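Side-chain contacts in glucose-6-phosphate isomerase (Chlamydia trachomatis D/UW-3/CX, PDB 6OTU), which catalyses the reversible isomerization of glucose-6-phosphate to fructose-6-phosphate: residues M93-I96 with E102-P105; K343-H348 with A474-K479; E25-P30 with G321-N326; W114-D119 with G296-D301. All blocks are in the same frame, centred on the assembly; numbering follows the deposited sequence.

Contact 1 (M93-I96 with E102-P105); sequences MNRI and ESRP
The amide nitrogen ND2 of Asn-94 uses both of its hydrogens. One goes to OE1 of Glu-102, 2.9 Å from ND2, and reaches that oxygen on its anti side with an N-H...O angle of 154°. The other goes to a water 3.1 Å from ND2, which in turn donates to O of Pro-105. With CG anti to the backbone N (chi1 177°), the amide reaches across to the other segment. OD1 accepts from Asn-490 ND2, so the amide is held at both ends and its rotation is fixed. Asn-94 and Arg-104 also form an antiparallel hydrogen-bonded pair. Here Asn-94 N lies 3.1 Å from Arg-104 O, and Arg-104 N lies 3.0 Å from Asn-94 O. Ser-103 and Arg-104 together face Asn-94, which makes a G1 beta bulge; Asn-94 itself is the centre of an inverse gamma turn. Arg-104 runs beside the Asn-94 amide, the two planes 86° apart. Its guanidinium has Glu-102 OE1 above one face, toward the rim, a salt bridge of 3.2 Å from NH2 without a directed N-H. The Glu-102 side chain lies about 8 Å from bound glucose-6-phosphate. Farther along, Arg-95 CB rests on Ser-103 CA at 3.7 Å.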
loop_
_atom_site.group_PDB
_atom_site.type_symbol
_atom_site.label_atom_id
_atom_site.label_comp_id
_atom_site.label_asym_id
_atom_site.label_seq_id
_atom_site.Cartn_x
_atom_site.Cartn_y
_atom_site.Cartn_z
ATOM N N MET A 93 -1.677 31.190 0.526
ATOM C CA MET A 93 -1.181 30.267 -0.486
ATOM C C MET A 93 -2.255 29.321 -1.018
ATOM O O MET A 93 -2.104 28.780 -2.118
ATOM C CB MET A 93 -0.002 29.457 0.077
ATOM C CG MET A 93 1.088 30.308 0.740
ATOM S SD MET A 93 2.035 31.323 -0.428
ATOM C CE MET A 93 2.782 30.049 -1.458
ATOM N N ASN A 94 -3.334 29.110 -0.281
ATOM C CA ASN A 94 -4.403 28.211 -0.717
ATOM C C ASN A 94 -5.410 29.054 -1.493
ATOM O O ASN A 94 -6.388 29.550 -0.938
ATOM C CB ASN A 94 -5.022 27.523 0.494
ATOM C CG ASN A 94 -6.177 26.629 0.139
ATOM O OD1 ASN A 94 -6.453 26.391 -1.034
ATOM N ND2 ASN A 94 -6.849 26.099 1.159
ATOM N N ARG A 95 -5.168 29.240 -2.789
ATOM C CA ARG A 95 -6.125 29.997 -3.586
ATOM C C ARG A 95 -5.851 29.793 -5.067
ATOM O O ARG A 95 -4.732 29.477 -5.476
ATOM C CB ARG A 95 -6.088 31.488 -3.250
ATOM C CG ARG A 95 -4.829 32.190 -3.686
ATOM C CD ARG A 95 -4.972 33.698 -3.474
ATOM N NE ARG A 95 -6.082 34.284 -4.226
ATOM C CZ ARG A 95 -5.932 35.208 -5.171
ATOM N NH1 ARG A 95 -4.715 35.645 -5.477
ATOM N NH2 ARG A 95 -6.996 35.698 -5.806
ATOM N N ILE A 96 -6.896 29.996 -5.865
ATOM C CA ILE A 96 -6.820 29.972 -7.320
ATOM C C ILE A 96 -7.248 31.348 -7.820
ATOM O O ILE A 96 -8.362 31.802 -7.528
ATOM C CB ILE A 96 -7.705 28.865 -7.923
ATOM C CG1 ILE A 96 -7.238 27.472 -7.477
ATOM C CG2 ILE A 96 -7.722 28.964 -9.438
ATOM C CD1 ILE A 96 -5.844 27.114 -7.933
ATOM N N GLU A 102 -10.817 28.451 -1.987
ATOM C CA GLU A 102 -10.880 28.562 -0.529
ATOM C C GLU A 102 -10.211 29.844 -0.021
ATOM O O GLU A 102 -10.679 30.436 0.964
ATOM C CB GLU A 102 -10.264 27.323 0.131
ATOM C CG GLU A 102 -10.835 26.008 -0.398
ATOM C CD GLU A 102 -10.495 24.798 0.468
ATOM O OE1 GLU A 102 -9.489 24.823 1.208
ATOM O OE2 GLU A 102 -11.249 23.812 0.413
ATOM N N SER A 103 -9.110 30.270 -0.656
ATOM C CA SER A 103 -8.471 31.576 -0.427
ATOM C C SER A 103 -8.118 31.798 1.052
ATOM O O SER A 103 -8.699 32.633 1.737
ATOM C CB SER A 103 -9.363 32.711 -0.947
ATOM O OG SER A 103 -8.639 33.924 -1.021
ATOM N N ARG A 104 -7.107 31.077 1.531
ATOM C CA ARG A 104 -6.763 31.191 2.943
ATOM C C ARG A 104 -5.303 30.813 3.128
ATOM O O ARG A 104 -4.675 30.267 2.214
ATOM C CB ARG A 104 -7.676 30.316 3.812
ATOM C CG ARG A 104 -7.715 28.866 3.446
ATOM C CD ARG A 104 -9.072 28.312 3.833
ATOM N NE ARG A 104 -9.056 26.874 4.050
ATOM C CZ ARG A 104 -10.148 26.132 4.218
ATOM N NH1 ARG A 104 -11.353 26.693 4.197
ATOM N NH2 ARG A 104 -10.033 24.822 4.401
ATOM N N PRO A 105 -4.724 31.123 4.290
ATOM C CA PRO A 105 -3.345 30.698 4.572
ATOM C C PRO A 105 -3.238 29.198 4.807
ATOM O O PRO A 105 -4.225 28.469 4.929
ATOM C CB PRO A 105 -2.978 31.471 5.844
ATOM C CG PRO A 105 -4.268 31.911 6.424
ATOM C CD PRO A 105 -5.203 32.104 5.279
HETATM O O HOH W 1 -5.515 26.152 3.906
#

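Contact 2 (K343-H348 with A474-K479); sequences KYFTAH and AFYEHK
The CA atoms of Phe-345, in the first turn of helix 345-357, and Tyr-476, within helix 466-487, are 10.5 Å apart. One aromatic pair joins the two helices in the buried centre of the alpha/beta fold of this SIS-clan enzyme. Both residues direct CB toward the opposing segment. A chi1 of -169° swings the Phe-345 ring away from its own backbone N and across the gap. Its CZ meets Tyr-476 CD2 at 3.8 Å, and Phe-345 CE2 meets Tyr-476 CE2 at the same distance. The ring centroids are 5.7 Å apart and the planes stand at 74°, the rings meeting obliquely. The phenol end of Tyr-476 is hydrogen-bonded from OH to OE1 of Glu-402, on strand 401-406. Lys-479 NZ, on the same helix as Tyr-476, forms a salt bridge with Glu-402 OE2, so one carboxylate takes both side chains. One helical turn along from Phe-345, a water lies at the edge of the His-348 ring, in its plane. Glu-477 OE2 lies beyond this water, and OE1 of the same carboxylate forms a salt bridge with Arg-112. His-348 NE2 is 3.0 Å from the water oxygen.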
loop_
_atom_site.group_PDB
_atom_site.type_symbol
_atom_site.label_atom_id
_atom_site.label_comp_id
_atom_site.label_asym_id
_atom_site.label_seq_id
_atom_site.Cartn_x
_atom_site.Cartn_y
_atom_site.Cartn_z
ATOM N N LYS A 343 5.591 1.084 9.276
ATOM C CA LYS A 343 4.715 0.253 8.452
ATOM C C LYS A 343 3.557 1.048 7.859
ATOM O O LYS A 343 3.087 0.718 6.764
ATOM C CB LYS A 343 4.189 -0.939 9.264
ATOM C CG LYS A 343 4.273 -2.251 8.489
ATOM C CD LYS A 343 4.750 -3.442 9.334
ATOM C CE LYS A 343 3.676 -3.947 10.305
ATOM N NZ LYS A 343 4.154 -5.113 11.125
ATOM N N TYR A 344 3.087 2.099 8.539
ATOM C CA TYR A 344 1.964 2.876 8.023
ATOM C C TYR A 344 2.379 4.216 7.439
ATOM O O TYR A 344 1.506 5.004 7.055
ATOM C CB TYR A 344 0.903 3.095 9.108
ATOM C CG TYR A 344 0.341 1.821 9.698
ATOM C CD1 TYR A 344 -0.782 1.202 9.154
ATOM C CD2 TYR A 344 0.949 1.228 10.798
ATOM C CE1 TYR A 344 -1.290 0.032 9.711
ATOM C CE2 TYR A 344 0.464 0.068 11.348
ATOM C CZ TYR A 344 -0.652 -0.528 10.811
ATOM O OH TYR A 344 -1.101 -1.692 11.395
ATOM N N PHE A 345 3.681 4.488 7.333
ATOM C CA PHE A 345 4.138 5.803 6.888
ATOM C C PHE A 345 3.881 6.028 5.397
ATOM O O PHE A 345 3.509 7.135 4.992
ATOM C CB PHE A 345 5.619 5.966 7.211
ATOM C CG PHE A 345 6.138 7.361 7.029
ATOM C CD1 PHE A 345 5.490 8.440 7.612
ATOM C CD2 PHE A 345 7.299 7.588 6.304
ATOM C CE1 PHE A 345 5.974 9.739 7.461
ATOM C CE2 PHE A 345 7.806 8.880 6.146
ATOM C CZ PHE A 345 7.134 9.963 6.732
ATOM N N THR A 346 4.073 4.998 4.564
ATOM C CA THR A 346 3.870 5.155 3.122
ATOM C C THR A 346 2.406 5.446 2.784
ATOM O O THR A 346 2.114 6.216 1.859
ATOM C CB THR A 346 4.349 3.900 2.387
ATOM O OG1 THR A 346 5.766 3.755 2.556
ATOM C CG2 THR A 346 4.052 3.988 0.898
ATOM N N ALA A 347 1.472 4.833 3.509
ATOM C CA ALA A 347 0.065 5.115 3.262
ATOM C C ALA A 347 -0.242 6.585 3.506
ATOM O O ALA A 347 -0.958 7.219 2.720
ATOM C CB ALA A 347 -0.817 4.225 4.140
ATOM N N HIS A 348 0.334 7.157 4.567
ATOM C CA HIS A 348 0.135 8.574 4.842
ATOM C C HIS A 348 0.821 9.461 3.808
ATOM O O HIS A 348 0.258 10.479 3.387
ATOM C CB HIS A 348 0.655 8.930 6.224
ATOM C CG HIS A 348 0.822 10.401 6.410
ATOM N ND1 HIS A 348 -0.246 11.276 6.371
ATOM C CD2 HIS A 348 1.930 11.162 6.591
ATOM C CE1 HIS A 348 0.195 12.510 6.539
ATOM N NE2 HIS A 348 1.510 12.469 6.680
ATOM N N ALA A 474 7.740 16.235 8.790
ATOM C CA ALA A 474 7.877 17.579 8.238
ATOM C C ALA A 474 8.684 17.560 6.944
ATOM O O ALA A 474 8.404 18.332 6.018
ATOM C CB ALA A 474 8.531 18.522 9.268
ATOM N N PHE A 475 9.679 16.680 6.871
ATOM C CA PHE A 475 10.469 16.507 5.662
ATOM C C PHE A 475 9.593 16.287 4.440
ATOM O O PHE A 475 9.772 16.939 3.408
ATOM C CB PHE A 475 11.409 15.330 5.851
ATOM C CG PHE A 475 12.116 14.922 4.615
ATOM C CD1 PHE A 475 13.184 15.668 4.137
ATOM C CD2 PHE A 475 11.751 13.760 3.946
ATOM C CE1 PHE A 475 13.873 15.273 2.989
ATOM C CE2 PHE A 475 12.426 13.359 2.800
ATOM C CZ PHE A 475 13.495 14.107 2.326
ATOM N N TYR A 476 8.646 15.350 4.538
ATOM C CA TYR A 476 7.816 15.021 3.390
ATOM C C TYR A 476 6.766 16.096 3.149
ATOM O O TYR A 476 6.439 16.395 1.993
ATOM C CB TYR A 476 7.174 13.642 3.579
ATOM C CG TYR A 476 8.041 12.529 3.029
ATOM C CD1 TYR A 476 8.117 12.312 1.659
ATOM C CD2 TYR A 476 8.823 11.724 3.873
ATOM C CE1 TYR A 476 8.922 11.313 1.138
ATOM C CE2 TYR A 476 9.639 10.725 3.359
ATOM C CZ TYR A 476 9.680 10.521 1.985
ATOM O OH TYR A 476 10.460 9.528 1.424
ATOM N N GLU A 477 6.235 16.696 4.217
ATOM C CA GLU A 477 5.325 17.826 4.042
ATOM C C GLU A 477 5.978 18.907 3.192
ATOM O O GLU A 477 5.372 19.416 2.248
ATOM C CB GLU A 477 4.886 18.393 5.399
ATOM C CG GLU A 477 4.011 17.426 6.195
ATOM C CD GLU A 477 3.516 17.999 7.512
ATOM O OE1 GLU A 477 4.015 19.073 7.945
ATOM O OE2 GLU A 477 2.604 17.378 8.110
ATOM N N HIS A 478 7.242 19.229 3.475
ATOM C CA HIS A 478 7.905 20.284 2.715
ATOM C C HIS A 478 8.371 19.821 1.338
ATOM O O HIS A 478 8.343 20.618 0.389
ATOM C CB HIS A 478 9.060 20.849 3.537
ATOM C CG HIS A 478 8.577 21.522 4.773
ATOM N ND1 HIS A 478 7.411 22.255 4.788
ATOM C CD2 HIS A 478 9.042 21.522 6.042
ATOM C CE1 HIS A 478 7.198 22.709 6.009
ATOM N NE2 HIS A 478 8.175 22.283 6.787
ATOM N N LYS A 479 8.787 18.556 1.204
ATOM C CA LYS A 479 9.051 17.999 -0.120
ATOM C C LYS A 479 7.874 18.239 -1.057
ATOM O O LYS A 479 8.044 18.749 -2.169
ATOM C CB LYS A 479 9.340 16.497 -0.040
ATOM C CG LYS A 479 9.427 15.883 -1.433
ATOM C CD LYS A 479 9.425 14.376 -1.433
ATOM C CE LYS A 479 9.788 13.863 -2.815
ATOM N NZ LYS A 479 9.466 12.429 -2.946
HETATM O O HOH W 2 1.536 15.403 7.135
#

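Contact 3 (E25-P30 with G321-N326); sequences EMALHP and GVWNRN
CH2 of Trp-323, at the far end of the indole, meets CA of Ala-27 at 3.7 Å. The contact docks the type I beta turn Met-26 to His-29, which follows helix 18-26, against a tryptophan from helix 313-327. The backbone carbon C of Met-26 lies 4.1 Å from Trp-323 CH2, at the edge of the ring and near its plane. Met-26 CB is a little farther from Trp-323 CH2, at 4.3 Å, and the rest of that side chain leads away to Arg-66 and Ala-70 of helix 65-77. Pro-30 comes in obliquely, with its CB 4.3 Å from Trp-323 CZ2. The six-membered part of the indole thus meets three residues of 25-30. The side-chain contacts are apolar, and no hydrogen bond joins the segments. Trp-323 CH2 also comes close to the backbone of Ala-27, 3.8 Å from its N. A chi1 of 172° sends the indole out from helix 313-327, opposite its own backbone N, and it spans the gap to the turn. NE1 makes a weak hydrogen bond to Arg-62 O, and the ring also touches Cys-67. Farther out, the helix has a wider pi-type turn at 323-326, and Arg-325 NH2 forms a salt bridge with OD1 of Asp-397 of the second subunit. The turn itself is closed by His-29 N on Met-26 O at 3.1 Å.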
loop_
_atom_site.group_PDB
_atom_site.type_symbol
_atom_site.label_atom_id
_atom_site.label_comp_id
_atom_site.label_asym_id
_atom_site.label_seq_id
_atom_site.Cartn_x
_atom_site.Cartn_y
_atom_site.Cartn_z
ATOM N N GLU A 25 17.545 19.319 -22.158
ATOM C CA GLU A 25 18.698 18.837 -22.921
ATOM C C GLU A 25 19.475 17.784 -22.144
ATOM O O GLU A 25 19.892 16.772 -22.708
ATOM C CB GLU A 25 19.611 20.006 -23.289
ATOM C CG GLU A 25 18.849 21.259 -23.645
ATOM C CD GLU A 25 19.672 22.254 -24.427
ATOM O OE1 GLU A 25 19.065 23.125 -25.092
ATOM O OE2 GLU A 25 20.921 22.162 -24.377
ATOM N N MET A 26 19.663 18.000 -20.847
ATOM C CA MET A 26 20.405 17.042 -20.036
ATOM C C MET A 26 19.655 15.726 -19.907
ATOM O O MET A 26 20.272 14.653 -19.926
ATOM C CB MET A 26 20.692 17.638 -18.653
ATOM C CG MET A 26 21.511 18.894 -18.694
ATOM S SD MET A 26 21.794 19.605 -17.061
ATOM C CE MET A 26 22.065 21.312 -17.554
ATOM N N ALA A 27 18.326 15.785 -19.798
ATOM C CA ALA A 27 17.524 14.574 -19.656
ATOM C C ALA A 27 17.640 13.630 -20.850
ATOM O O ALA A 27 17.245 12.466 -20.732
ATOM C CB ALA A 27 16.046 14.937 -19.436
ATOM N N LEU A 28 18.148 14.104 -21.995
ATOM C CA LEU A 28 18.342 13.236 -23.158
ATOM C C LEU A 28 19.339 12.118 -22.878
ATOM O O LEU A 28 19.199 11.001 -23.400
ATOM C CB LEU A 28 18.840 14.053 -24.348
ATOM C CG LEU A 28 17.835 14.897 -25.103
ATOM C CD1 LEU A 28 18.496 15.353 -26.369
ATOM C CD2 LEU A 28 16.626 14.050 -25.385
ATOM N N HIS A 29 20.392 12.421 -22.112
ATOM C CA HIS A 29 21.487 11.483 -21.859
ATOM C C HIS A 29 21.873 11.561 -20.392
ATOM O O HIS A 29 22.931 12.100 -20.033
ATOM C CB HIS A 29 22.676 11.790 -22.765
ATOM C CG HIS A 29 22.280 12.086 -24.173
ATOM N ND1 HIS A 29 22.321 13.355 -24.706
ATOM C CD2 HIS A 29 21.811 11.278 -25.155
ATOM C CE1 HIS A 29 21.901 13.314 -25.961
ATOM N NE2 HIS A 29 21.585 12.066 -26.257
ATOM N N PRO A 30 21.017 11.048 -19.507
ATOM C CA PRO A 30 21.365 11.006 -18.081
ATOM C C PRO A 30 22.569 10.104 -17.825
ATOM O O PRO A 30 22.874 9.192 -18.599
ATOM C CB PRO A 30 20.091 10.454 -17.425
ATOM C CG PRO A 30 19.401 9.702 -18.523
ATOM C CD PRO A 30 19.690 10.459 -19.775
ATOM N N GLY A 321 12.906 14.551 -7.189
ATOM C CA GLY A 321 11.633 13.992 -7.640
ATOM C C GLY A 321 11.164 14.612 -8.944
ATOM O O GLY A 321 10.673 13.914 -9.833
ATOM N N VAL A 322 11.325 15.934 -9.076
ATOM C CA VAL A 322 10.964 16.640 -10.305
ATOM C C VAL A 322 11.820 16.149 -11.467
ATOM O O VAL A 322 11.325 15.961 -12.587
ATOM C CB VAL A 322 11.107 18.164 -10.096
ATOM C CG1 VAL A 322 11.171 18.904 -11.424
ATOM C CG2 VAL A 322 10.001 18.703 -9.196
ATOM N N TRP A 323 13.117 15.923 -11.213
ATOM C CA TRP A 323 13.997 15.315 -12.215
ATOM C C TRP A 323 13.456 13.969 -12.674
ATOM O O TRP A 323 13.291 13.731 -13.873
ATOM C CB TRP A 323 15.410 15.168 -11.653
ATOM C CG TRP A 323 16.387 14.397 -12.507
ATOM C CD1 TRP A 323 16.908 13.157 -12.242
ATOM C CD2 TRP A 323 17.017 14.838 -13.730
ATOM N NE1 TRP A 323 17.795 12.795 -13.223
ATOM C CE2 TRP A 323 17.882 13.802 -14.150
ATOM C CE3 TRP A 323 16.917 15.998 -14.514
ATOM C CZ2 TRP A 323 18.638 13.883 -15.327
ATOM C CZ3 TRP A 323 17.677 16.080 -15.690
ATOM C CH2 TRP A 323 18.527 15.027 -16.078
ATOM N N ASN A 324 13.136 13.089 -11.728
ATOM C CA ASN A 324 12.618 11.779 -12.101
ATOM C C ASN A 324 11.253 11.884 -12.776
ATOM O O ASN A 324 11.004 11.227 -13.792
ATOM C CB ASN A 324 12.538 10.886 -10.862
ATOM C CG ASN A 324 13.892 10.301 -10.468
ATOM O OD1 ASN A 324 14.755 10.061 -11.315
ATOM N ND2 ASN A 324 14.079 10.071 -9.176
ATOM N N ARG A 325 10.359 12.713 -12.241
ATOM C CA ARG A 325 8.980 12.715 -12.727
ATOM C C ARG A 325 8.854 13.421 -14.075
ATOM O O ARG A 325 8.380 12.830 -15.050
ATOM C CB ARG A 325 8.056 13.367 -11.691
ATOM C CG ARG A 325 6.620 13.628 -12.165
ATOM C CD ARG A 325 5.854 12.351 -12.503
ATOM N NE ARG A 325 4.427 12.557 -12.298
ATOM C CZ ARG A 325 3.450 12.113 -13.090
ATOM N NH1 ARG A 325 3.717 11.428 -14.194
ATOM N NH2 ARG A 325 2.189 12.371 -12.773
ATOM N N ASN A 326 9.266 14.686 -14.146
ATOM C CA ASN A 326 9.089 15.488 -15.355
ATOM C C ASN A 326 10.228 15.343 -16.356
ATOM O O ASN A 326 9.995 15.403 -17.564
ATOM C CB ASN A 326 8.934 16.978 -14.997
ATOM C CG ASN A 326 7.870 17.225 -13.920
ATOM O OD1 ASN A 326 8.192 17.544 -12.762
ATOM N ND2 ASN A 326 6.603 17.074 -14.296
#

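Contact 4 (W114-D119 with G296-D301); sequences WVRDQD and GAAAID
Arg-116 reaches from the 114-119 loop onto Ala-298 and Ala-299, laying a long side chain over the alanines of helix 287-303 in a loop-on-helix contact. The loop joins helix 110-113 to helix 122-148. CB of Arg-116 points toward helix 287-303. CG is set between the backbone N and carbonyl carbon (chi1 46°) and lies 4.0 Å from Ala-298 CB. CD comes closer to the same methyl, at 3.6 Å. The chain then bends at chi3 (-69°). NE passes Ala-298 O at 4.1 Å, too far for a hydrogen bond. At the tip, NH2 is 3.3 Å from Ala-299 CA, which lies obliquely to the guanidinium, and NH2 also comes within 3.5 Å of Ala-299 CB. The arginine also touches Ala-302. Its neighbour Val-115 adds a second apolar touch, CG2 to Ala-298 CB at 3.8 Å, so this one methyl receives both side chains. The CA atoms of Val-115 and Ala-298 are 7.3 Å apart. The Trp-114 ring packs on Ile-291 and Leu-294 of helix 287-303. Val-115 is turned so that its other methyl, CG1, sits over the centre of the Trp-114 ring, 3.8 Å above the plane.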
loop_
_atom_site.group_PDB
_atom_site.type_symbol
_atom_site.label_atom_id
_atom_site.label_comp_id
_atom_site.label_asym_id
_atom_site.label_seq_id
_atom_site.Cartn_x
_atom_site.Cartn_y
_atom_site.Cartn_z
ATOM N N TRP A 114 5.889 27.162 17.837
ATOM C CA TRP A 114 6.001 27.758 19.163
ATOM C C TRP A 114 6.983 27.035 20.071
ATOM O O TRP A 114 7.269 27.558 21.151
ATOM C CB TRP A 114 4.640 27.805 19.851
ATOM C CG TRP A 114 4.060 26.447 20.119
ATOM C CD1 TRP A 114 3.264 25.711 19.276
ATOM C CD2 TRP A 114 4.221 25.660 21.309
ATOM N NE1 TRP A 114 2.938 24.510 19.865
ATOM C CE2 TRP A 114 3.499 24.457 21.116
ATOM C CE3 TRP A 114 4.897 25.854 22.520
ATOM C CZ2 TRP A 114 3.442 23.450 22.093
ATOM C CZ3 TRP A 114 4.841 24.846 23.494
ATOM C CH2 TRP A 114 4.115 23.667 23.269
ATOM N N VAL A 115 7.498 25.858 19.686
ATOM C CA VAL A 115 8.459 25.189 20.558
ATOM C C VAL A 115 9.877 25.702 20.370
ATOM O O VAL A 115 10.768 25.310 21.133
ATOM C CB VAL A 115 8.494 23.659 20.394
ATOM C CG1 VAL A 115 7.110 23.092 20.513
ATOM C CG2 VAL A 115 9.146 23.287 19.083
ATOM N N ARG A 116 10.119 26.557 19.379
ATOM C CA ARG A 116 11.396 27.246 19.247
ATOM C C ARG A 116 11.123 28.701 18.912
ATOM O O ARG A 116 10.246 28.998 18.099
ATOM C CB ARG A 116 12.296 26.606 18.173
ATOM C CG ARG A 116 11.606 26.278 16.856
ATOM C CD ARG A 116 12.441 25.285 16.044
ATOM N NE ARG A 116 13.681 25.872 15.533
ATOM C CZ ARG A 116 14.802 25.192 15.304
ATOM N NH1 ARG A 116 15.872 25.818 14.831
ATOM N NH2 ARG A 116 14.857 23.889 15.551
ATOM N N ASP A 117 11.872 29.596 19.549
ATOM C CA ASP A 117 11.669 31.030 19.369
ATOM C C ASP A 117 11.560 31.393 17.895
ATOM O O ASP A 117 12.322 30.903 17.057
ATOM C CB ASP A 117 12.820 31.805 20.005
ATOM C CG ASP A 117 12.788 31.747 21.506
ATOM O OD1 ASP A 117 11.692 31.542 22.067
ATOM O OD2 ASP A 117 13.858 31.897 22.128
ATOM N N GLN A 118 10.602 32.260 17.585
ATOM C CA GLN A 118 10.345 32.600 16.197
ATOM C C GLN A 118 9.670 33.961 16.124
ATOM O O GLN A 118 9.061 34.426 17.090
ATOM C CB GLN A 118 9.482 31.538 15.523
ATOM C CG GLN A 118 10.022 31.088 14.192
ATOM C CD GLN A 118 9.407 29.783 13.748
ATOM O OE1 GLN A 118 9.405 28.797 14.494
ATOM N NE2 GLN A 118 8.874 29.767 12.534
ATOM N N ASP A 119 9.792 34.592 14.959
ATOM C CA ASP A 119 9.188 35.895 14.699
ATOM C C ASP A 119 8.045 35.676 13.708
ATOM O O ASP A 119 8.194 35.847 12.497
ATOM C CB ASP A 119 10.235 36.909 14.178
ATOM N N GLY A 296 10.917 17.948 16.644
ATOM C CA GLY A 296 11.509 17.386 15.434
ATOM C C GLY A 296 10.952 18.007 14.166
ATOM O O GLY A 296 11.694 18.314 13.230
ATOM N N ALA A 297 9.639 18.207 14.120
ATOM C CA ALA A 297 9.030 18.888 12.984
ATOM C C ALA A 297 9.492 20.348 12.888
ATOM O O ALA A 297 9.912 20.812 11.818
ATOM C CB ALA A 297 7.512 18.790 13.092
ATOM N N ALA A 298 9.443 21.090 13.995
ATOM C CA ALA A 298 9.849 22.496 13.936
ATOM C C ALA A 298 11.292 22.657 13.461
ATOM O O ALA A 298 11.621 23.633 12.773
ATOM C CB ALA A 298 9.671 23.148 15.301
ATOM N N ALA A 299 12.161 21.704 13.800
ATOM C CA ALA A 299 13.551 21.796 13.372
ATOM C C ALA A 299 13.674 21.681 11.854
ATOM O O ALA A 299 14.537 22.330 11.252
ATOM C CB ALA A 299 14.384 20.726 14.078
ATOM N N ILE A 300 12.827 20.861 11.219
ATOM C CA ILE A 300 12.862 20.744 9.761
ATOM C C ILE A 300 12.210 21.962 9.105
ATOM O O ILE A 300 12.701 22.459 8.080
ATOM C CB ILE A 300 12.213 19.417 9.289
ATOM C CG1 ILE A 300 13.117 18.204 9.592
ATOM C CG2 ILE A 300 11.927 19.445 7.794
ATOM C CD1 ILE A 300 14.517 18.275 8.979
ATOM N N ASP A 301 11.100 22.458 9.673
ATOM C CA ASP A 301 10.544 23.737 9.231
ATOM C C ASP A 301 11.630 24.800 9.115
ATOM O O ASP A 301 11.699 25.527 8.120
ATOM C CB ASP A 301 9.459 24.222 10.195
ATOM C CG ASP A 301 8.265 23.276 10.280
ATOM O OD1 ASP A 301 8.142 22.368 9.426
ATOM O OD2 ASP A 301 7.465 23.437 11.228
#

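From the N terminus, contact 3 opens first at 25-30 and closes at 321-326, tying the segment at helix 18-26 to helix 313-327. Two contacts nest inside its loop, one after the other. Contact 1 closes a short loop between helices 80-89 and 110-113. Contact 4 runs from the loop after helix 110-113 to helix 287-303, the helix before 313-327. Contact 2 opens only after contact 3 has closed and joins helices 345-357 and 466-487. No two contacts cross along the chain. In space, contacts 2 and 4 touch: His-478 NE2 is 2.6 Å from Asp-301 OD1, a probable hydrogen bond, and Ala-474 packs on Ile-300.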